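Local coordinates for Alpha/beta hydrolase (Enterobacter asburiae, PDB 6KMO), which probably hydrolyses carboxylic ester bonds as an esterase or lipase of the alpha/beta hydrolase fold, at residues K231-M234 with K235-D239; L252-P255 with L256-S259. The protein carries 2 engineered substitutions. All coordinates share one frame; numbering follows the deposited sequence.

In the fold
Both contacts are local, and both belong to the part of the alpha/beta hydrolase chain between strands 203-207 and 269-274. Interaction 1 makes up most of helix 231-241; interaction 2 follows it in the chain, in the loop between helices 245-248 and 260-263. Their centres lie about 18 Å apart, yet they meet through one side chain: Trp238 of the helix brings CH2 to 3.3 Å from Ala253 O and to 4.0 Å from Ser254 OG. The side chain of Met234 comes near, without touching, a GxSxG pattern consistent with a nucleophile elbow (Gly178, Ser180, Gly182). In interaction 2, Pro255 packs on helix 181-195, which begins within that pattern.

Interaction 1: residues K231-M234 with K235-D239; sequences KNMM and KWFWD
Helix 231-241 carries this contact in its opening turns, where Met234 reaches forward to both Phe237 and Trp238. Its SD sits at the edge of the Phe237 ring, 4.1 Å from CD2, a Met-aromatic contact with the two side chains crossing at about a right angle. Bends at chi2 (-53°) and chi3 (-46°) curl the thioether onward, bringing Met234 CE to 3.6 Å from Trp238 CD1. One face of the Phe237 ring takes Met233 O, 3.1 Å above its plane and offset toward the rim; the same oxygen accepts the Phe237 N-H at 2.8 Å. Trp238 N gives a nearly straight bond to Met234 O. Beyond the helix, Trp238 meets Trp110 edge-to-face and Met234 packs on Tyr220.

On another side, Lys231 and Lys235 run alongside each other, with Lys231 CG 4.0 Å from Lys235 CE. Their ammonium groups have different partners: Lys231 NZ bonds to Asn221 OD1, while Lys235 NZ donates at 2.9 Å to a water that in turn donates to Asn232 OD1. With the two NZ atoms 5.7 Å apart, these polar partners probably ease the repulsion between like charges, while sulfur and aromatic carbon pack the buried side.

Interaction 2: residues L252-P255 with L256-S259; sequences LASP and LRAS
The guanidinium of Arg257 is met obliquely by the methylene of Ser254, whose CB lies 3.6 Å from Arg257 NE. The arginine chain runs extended from CG to NE and passes Ser254 CB along the way, with CD 3.9 Å from it. A chi1 of -66° swings Ser254 OG away from its own carbonyl carbon, which leaves CB as the serine side-chain atom nearest NE, with OG 3.8 Å from Arg257 NE. The polar ends are taken up beyond the turn: Arg257 NE forms a salt bridge with Asp212 OD1 and NH1 bonds to Asn249 OD1, while Ser254 OG bonds to Arg248 O and Ala213 N.

The backbone here makes a short 3-10 turn, marked by two successive i to i+3 bonds. Arg257 N donates to Ser254 O at 2.9 Å, and Ala258 N follows with a 3.0 Å bond to Pro255 O. Ala258 CB lies 3.3 Å from the same Pro255 O.

Pro255 turns its ring to Asn184 and Ala187 of helix 181-195 and, together with Leu256, packs on Phe286 of helix 280-292. Lys289 NZ of the latter helix bonds to both Leu256 O and Ala258 O, and Arg257 O reaches Ser15 OG of the second subunit, so the turn also touches the dimer partner. Ser254 thus lends its CB to the arginine chain and NE, while the polar groups of both find partners in neighbouring loops, and the Asp212 carboxylate probably helps to balance the arginine's charge in this largely buried turn.

Interaction 1: residues K231-M234 with K235-D239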
loop_
_atom_site.group_PDB
_atom_site.type_symbol
_atom_site.label_atom_id
_atom_site.label_comp_id
_atom_site.label_asym_id
_atom_site.label_seq_id
_atom_site.Cartn_x
_atom_site.Cartn_y
_atom_site.Cartn_z
ATOM N N LYS A 231 -0.110 -25.024 1.628
ATOM C CA LYS A 231 -0.990 -25.568 0.597
ATOM C C LYS A 231 -1.919 -26.627 1.176
ATOM O O LYS A 231 -3.120 -26.634 0.886
ATOM C CB LYS A 231 -0.162 -26.141 -0.558
ATOM C CG LYS A 231 -1.005 -26.725 -1.685
ATOM C CD LYS A 231 -0.138 -27.296 -2.807
ATOM C CE LYS A 231 0.527 -26.208 -3.605
ATOM N NZ LYS A 231 1.248 -26.790 -4.787
ATOM N N ASN A 232 -1.391 -27.530 2.010
ATOM C CA ASN A 232 -2.249 -28.572 2.569
ATOM C C ASN A 232 -3.310 -27.992 3.496
ATOM O O ASN A 232 -4.423 -28.525 3.560
ATOM C CB ASN A 232 -1.408 -29.616 3.299
ATOM C CG ASN A 232 -0.743 -30.577 2.355
ATOM O OD1 ASN A 232 -1.090 -30.662 1.198
ATOM N ND2 ASN A 232 0.232 -31.311 2.865
ATOM N N MET A 233 -2.995 -26.927 4.229
ATOM C CA MET A 233 -4.019 -26.258 5.027
ATOM C C MET A 233 -5.128 -25.721 4.128
ATOM O O MET A 233 -6.317 -25.880 4.422
ATOM C CB MET A 233 -3.402 -25.130 5.854
ATOM C CG MET A 233 -2.644 -25.605 7.104
ATOM S SD MET A 233 -1.452 -24.364 7.835
ATOM C CE MET A 233 -2.593 -23.125 8.424
ATOM N N MET A 234 -4.761 -25.063 3.030
ATOM C CA MET A 234 -5.765 -24.509 2.131
ATOM C C MET A 234 -6.657 -25.602 1.552
ATOM O O MET A 234 -7.876 -25.421 1.430
ATOM C CB MET A 234 -5.111 -23.699 1.016
ATOM C CG MET A 234 -4.720 -22.266 1.417
ATOM S SD MET A 234 -6.064 -21.202 2.174
ATOM C CE MET A 234 -7.442 -21.557 0.990
ATOM N N LYS A 235 -6.071 -26.745 1.181
ATOM C CA LYS A 235 -6.880 -27.842 0.660
ATOM C C LYS A 235 -7.845 -28.360 1.718
ATOM O O LYS A 235 -9.012 -28.660 1.416
ATOM C CB LYS A 235 -5.980 -28.969 0.157
ATOM C CG LYS A 235 -5.242 -28.641 -1.124
ATOM C CD LYS A 235 -4.312 -29.781 -1.543
ATOM C CE LYS A 235 -3.646 -29.473 -2.858
ATOM N NZ LYS A 235 -2.722 -30.577 -3.290
ATOM N N TRP A 236 -7.382 -28.445 2.968
ATOM C CA TRP A 236 -8.219 -28.896 4.077
ATOM C C TRP A 236 -9.352 -27.910 4.342
ATOM O O TRP A 236 -10.500 -28.303 4.588
ATOM C CB TRP A 236 -7.347 -29.077 5.320
ATOM C CG TRP A 236 -8.012 -29.673 6.507
ATOM C CD1 TRP A 236 -8.526 -30.931 6.621
ATOM C CD2 TRP A 236 -8.201 -29.054 7.782
ATOM N NE1 TRP A 236 -9.035 -31.125 7.873
ATOM C CE2 TRP A 236 -8.847 -29.985 8.612
ATOM C CE3 TRP A 236 -7.887 -27.792 8.305
ATOM C CZ2 TRP A 236 -9.178 -29.710 9.925
ATOM C CZ3 TRP A 236 -8.231 -27.524 9.611
ATOM C CH2 TRP A 236 -8.863 -28.476 10.404
ATOM N N PHE A 237 -9.041 -26.622 4.347
ATOM C CA PHE A 237 -10.075 -25.615 4.552
ATOM C C PHE A 237 -11.149 -25.722 3.478
ATOM O O PHE A 237 -12.347 -25.790 3.783
ATOM C CB PHE A 237 -9.444 -24.223 4.537
ATOM C CG PHE A 237 -8.530 -23.903 5.710
ATOM C CD1 PHE A 237 -8.763 -24.384 6.993
ATOM C CD2 PHE A 237 -7.448 -23.057 5.517
ATOM C CE1 PHE A 237 -7.927 -24.051 8.043
ATOM C CE2 PHE A 237 -6.613 -22.702 6.569
ATOM C CZ PHE A 237 -6.852 -23.202 7.831
ATOM N N TRP A 238 -10.739 -25.759 2.210
ATOM C CA TRP A 238 -11.698 -25.913 1.123
ATOM C C TRP A 238 -12.503 -27.199 1.269
ATOM O O TRP A 238 -13.710 -27.213 1.007
ATOM C CB TRP A 238 -10.972 -25.853 -0.220
ATOM C CG TRP A 238 -10.829 -24.491 -0.787
ATOM C CD1 TRP A 238 -9.687 -23.743 -0.867
ATOM C CD2 TRP A 238 -11.872 -23.701 -1.368
ATOM N NE1 TRP A 238 -9.965 -22.522 -1.458
ATOM C CE2 TRP A 238 -11.293 -22.482 -1.788
ATOM C CE3 TRP A 238 -13.240 -23.909 -1.575
ATOM C CZ2 TRP A 238 -12.037 -21.477 -2.403
ATOM C CZ3 TRP A 238 -13.980 -22.903 -2.186
ATOM C CH2 TRP A 238 -13.374 -21.703 -2.594
ATOM N N ASP A 239 -11.848 -28.301 1.668
ATOM C CA ASP A 239 -12.554 -29.572 1.774
ATOM C C ASP A 239 -13.611 -29.534 2.871
ATOM O O ASP A 239 -14.671 -30.147 2.733
ATOM C CB ASP A 239 -11.575 -30.714 2.040
ATOM C CG ASP A 239 -10.755 -31.110 0.818
ATOM O OD1 ASP A 239 -11.056 -30.686 -0.318
ATOM O OD2 ASP A 239 -9.785 -31.877 1.000
HETATM O O HOH W 1 -0.614 -30.493 -1.372
#

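Interaction 2: residues L252-P255 with L256-S259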
loop_
_atom_site.group_PDB
_atom_site.type_symbol
_atom_site.label_atom_id
_atom_site.label_comp_id
_atom_site.label_asym_id
_atom_site.label_seq_id
_atom_site.Cartn_x
_atom_site.Cartn_y
_atom_site.Cartn_z
ATOM N N LEU A 252 -19.619 -17.369 -6.261
ATOM C CA LEU A 252 -19.756 -16.997 -4.862
ATOM C C LEU A 252 -18.781 -17.755 -3.975
ATOM O O LEU A 252 -18.678 -17.445 -2.779
ATOM C CB LEU A 252 -21.185 -17.236 -4.372
ATOM C CG LEU A 252 -22.261 -16.491 -5.155
ATOM C CD1 LEU A 252 -23.634 -16.783 -4.547
ATOM C CD2 LEU A 252 -22.017 -14.992 -5.197
ATOM N N ALA A 253 -18.084 -18.747 -4.525
ATOM C CA ALA A 253 -17.010 -19.471 -3.857
ATOM C C ALA A 253 -15.656 -19.156 -4.471
ATOM O O ALA A 253 -14.690 -18.877 -3.743
ATOM C CB ALA A 253 -17.256 -20.983 -3.895
ATOM N N SER A 254 -15.562 -19.180 -5.800
ATOM C CA SER A 254 -14.327 -18.899 -6.528
ATOM C C SER A 254 -14.544 -17.687 -7.423
ATOM O O SER A 254 -14.720 -17.830 -8.642
ATOM C CB SER A 254 -13.882 -20.092 -7.371
ATOM O OG SER A 254 -13.530 -21.181 -6.559
ATOM N N PRO A 255 -14.573 -16.478 -6.842
ATOM C CA PRO A 255 -14.859 -15.282 -7.658
ATOM C C PRO A 255 -13.838 -15.034 -8.755
ATOM O O PRO A 255 -14.150 -14.348 -9.738
ATOM C CB PRO A 255 -14.897 -14.145 -6.630
ATOM C CG PRO A 255 -14.082 -14.684 -5.463
ATOM C CD PRO A 255 -14.394 -16.150 -5.414
ATOM N N LEU A 256 -12.626 -15.581 -8.634
ATOM C CA LEU A 256 -11.675 -15.464 -9.730
ATOM C C LEU A 256 -12.199 -16.060 -11.027
ATOM O O LEU A 256 -11.745 -15.656 -12.103
ATOM C CB LEU A 256 -10.357 -16.136 -9.357
ATOM C CG LEU A 256 -9.199 -15.921 -10.339
ATOM C CD1 LEU A 256 -8.794 -14.460 -10.364
ATOM C CD2 LEU A 256 -8.017 -16.797 -9.951
ATOM N N ARG A 257 -13.140 -16.994 -10.956
ATOM C CA ARG A 257 -13.678 -17.644 -12.147
ATOM C C ARG A 257 -14.785 -16.835 -12.811
ATOM O O ARG A 257 -15.277 -17.240 -13.875
ATOM C CB ARG A 257 -14.180 -19.043 -11.787
ATOM C CG ARG A 257 -13.106 -19.943 -11.214
ATOM C CD ARG A 257 -13.590 -21.358 -11.017
ATOM N NE ARG A 257 -12.702 -22.111 -10.153
ATOM C CZ ARG A 257 -12.789 -23.412 -9.924
ATOM N NH1 ARG A 257 -13.690 -24.149 -10.563
ATOM N NH2 ARG A 257 -11.969 -23.974 -9.041
ATOM N N ALA A 258 -15.157 -15.693 -12.259
ATOM C CA ALA A 258 -16.188 -14.871 -12.853
ATOM C C ALA A 258 -15.694 -14.242 -14.139
ATOM O O ALA A 258 -14.527 -13.873 -14.268
ATOM C CB ALA A 258 -16.594 -13.766 -11.884
ATOM N N SER A 259 -16.605 -14.101 -15.097
ATOM C CA SER A 259 -16.274 -13.408 -16.324
ATOM C C SER A 259 -16.290 -11.903 -16.108
ATOM O O SER A 259 -16.769 -11.389 -15.096
ATOM C CB SER A 259 -17.312 -13.742 -17.397
ATOM O OG SER A 259 -18.550 -13.188 -17.003
#